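Local coordinates for protein adhesin competence repressor (Streptococcus pyogenes serotype M3, PDB 5JLU) that acts as a zinc-responsive, DNA-binding transcription regulator of the MarR family, a winged helix-turn-helix protein that senses metal, at the interface of chains A and B. Residues are numbered along the deposited sequence; one frame, centred on the assembly and turned at random. Chains: chain A/B, Adhesin competence repressor.

The interface of chains A and B. Residues chain A 15, 18-19, 22, 41; chain B 15, 18-19, 22, 148.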
loop_
_atom_site.group_PDB
_atom_site.type_symbol
_atom_site.label_atom_id
_atom_site.label_comp_id
_atom_site.label_asym_id
_atom_site.label_seq_id
_atom_site.Cartn_x
_atom_site.Cartn_y
_atom_site.Cartn_z
ATOM N N VAL A 15 -6.458 -4.927 -0.984
ATOM C CA VAL A 15 -5.820 -3.651 -0.775
ATOM C C VAL A 15 -5.178 -3.504 0.652
ATOM O O VAL A 15 -4.053 -2.940 0.822
ATOM C CB VAL A 15 -6.825 -2.548 -1.142
ATOM C CG1 VAL A 15 -6.328 -1.149 -0.826
ATOM C CG2 VAL A 15 -7.160 -2.623 -2.616
ATOM N N ILE A 18 -2.006 -5.541 1.040
ATOM C CA ILE A 18 -0.874 -4.778 0.423
ATOM C C ILE A 18 -0.412 -3.669 1.334
ATOM O O ILE A 18 0.770 -3.513 1.556
ATOM C CB ILE A 18 -1.203 -4.230 -0.967
ATOM C CG1 ILE A 18 -1.276 -5.394 -1.978
ATOM C CG2 ILE A 18 -0.184 -3.175 -1.448
ATOM C CD1 ILE A 18 -2.109 -5.038 -3.174
ATOM N N LEU A 19 -1.328 -2.875 1.852
ATOM C CA LEU A 19 -0.913 -1.783 2.742
ATOM C C LEU A 19 -0.222 -2.333 4.025
ATOM O O LEU A 19 0.882 -1.864 4.402
ATOM C CB LEU A 19 -2.083 -0.846 3.036
ATOM C CG LEU A 19 -2.713 -0.101 1.822
ATOM C CD1 LEU A 19 -3.912 0.749 2.195
ATOM C CD2 LEU A 19 -1.661 0.802 1.185
ATOM N N ALA A 22 3.392 -3.881 3.373
ATOM C CA ALA A 22 4.349 -2.822 3.167
ATOM C C ALA A 22 4.735 -2.085 4.477
ATOM O O ALA A 22 5.877 -1.684 4.637
ATOM C CB ALA A 22 3.815 -1.848 2.157
ATOM N N ASN A 41 7.724 4.761 -0.264
ATOM C CA ASN A 41 7.632 4.106 -1.557
ATOM C C ASN A 41 7.774 5.121 -2.685
ATOM O O ASN A 41 8.397 4.835 -3.709
ATOM C CB ASN A 41 6.317 3.358 -1.691
ATOM C CG ASN A 41 6.253 2.177 -0.733
ATOM O OD1 ASN A 41 6.820 1.098 -1.000
ATOM N ND2 ASN A 41 5.599 2.369 0.398
ATOM N N VAL B 15 0.233 -2.832 -7.673
ATOM C CA VAL B 15 0.718 -2.709 -6.321
ATOM C C VAL B 15 1.329 -1.295 -6.007
ATOM O O VAL B 15 1.123 -0.712 -4.897
ATOM C CB VAL B 15 1.660 -3.890 -6.041
ATOM C CG1 VAL B 15 2.358 -3.800 -4.696
ATOM C CG2 VAL B 15 0.891 -5.192 -6.103
ATOM N N ILE B 18 -1.321 1.394 -5.667
ATOM C CA ILE B 18 -1.907 1.311 -4.292
ATOM C C ILE B 18 -0.983 1.931 -3.274
ATOM O O ILE B 18 -1.414 2.710 -2.452
ATOM C CB ILE B 18 -2.282 -0.115 -3.880
ATOM C CG1 ILE B 18 -3.514 -0.577 -4.685
ATOM C CG2 ILE B 18 -2.559 -0.244 -2.367
ATOM C CD1 ILE B 18 -3.596 -2.074 -4.762
ATOM N N LEU B 19 0.286 1.577 -3.300
ATOM C CA LEU B 19 1.215 2.160 -2.322
ATOM C C LEU B 19 1.322 3.704 -2.495
ATOM O O LEU B 19 1.204 4.464 -1.501
ATOM C CB LEU B 19 2.566 1.449 -2.364
ATOM C CG LEU B 19 2.577 -0.068 -2.011
ATOM C CD1 LEU B 19 3.945 -0.708 -2.149
ATOM C CD2 LEU B 19 2.101 -0.254 -0.574
ATOM N N ALA B 22 -1.946 5.684 -1.361
ATOM C CA ALA B 22 -2.016 5.731 0.079
ATOM C C ALA B 22 -1.008 6.730 0.706
ATOM O O ALA B 22 -1.319 7.365 1.701
ATOM C CB ALA B 22 -1.804 4.354 0.639
ATOM N N LEU B 148 0.492 -12.709 -1.659
ATOM C CA LEU B 148 0.837 -11.451 -0.924
ATOM C C LEU B 148 0.839 -11.540 0.598
ATOM O O LEU B 148 1.530 -10.746 1.244
ATOM C CB LEU B 148 -0.093 -10.308 -1.298
ATOM C CG LEU B 148 0.261 -9.651 -2.621
ATOM C CD1 LEU B 148 -0.830 -8.633 -2.906
ATOM C CD2 LEU B 148 1.659 -9.019 -2.674
#
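Dimerisation of MarR regulators through their N- and C-terminal helices is exemplified in AdcR by the crossing of the two copies of helix 7-23, which meet at the two-fold axis in an apolar seam, joined by the last turn of helix 131-149 and the start of helix 41-52. At the centre stand A:Ile18 and B:Ile18, whose side chains cross at about a right angle. In each, CG2 lies anti to the backbone N while CG1 lies anti to the carbonyl carbon (chi1 -71°), so both branches meet the partner isoleucine; the CG1-CD1 arm of A:Ile18 goes on to B:Leu148 and its CG2 methyl to B:Leu19. The CD1 methyls meet tip to tip at 3.7 Å between A:Ile18 and B:Ile18, and the CG2 methyls of the same pair approach to 3.9 Å. The CG2 branch of A:Ile18 also touches CD2 of B:Leu19 at 3.8 Å, an oblique crossing repeated with the chains exchanged. In A:Leu19 and B:Leu19 CD1 is anti to CA (chi2 177°), leaving CD2 as the branch turned aside to the partner helix. CD2 of A:Leu19 is shared between B:Ile18 and the small methyl CB of B:Ala22, 3.6 Å away; the small alanine probably leaves room for this approach. The other methyl, CD1 of B:Leu19, packs against the side-chain amide of A:Asn41, 3.6 Å from its OD1. This is van der Waals contact with a polar group, for the patch has no polar pairing between chains. A:Val15 flanks the isoleucines more loosely, its CG1 facing CG2 of B:Ile18 and its CG2 facing CD1 of B:Ile18, with twin contacts from B:Val15. Shape and burial of carbon surface, rather than directed bonds, therefore hold this part of the dimer and would help set how the two DNA-binding lobes are placed. On the flank of A:Ile18, B:Leu148 comes in obliquely and presses its CD1 methyl to 3.4 Å from the A:Ile18 CG1 methylene, a tight carbon contact.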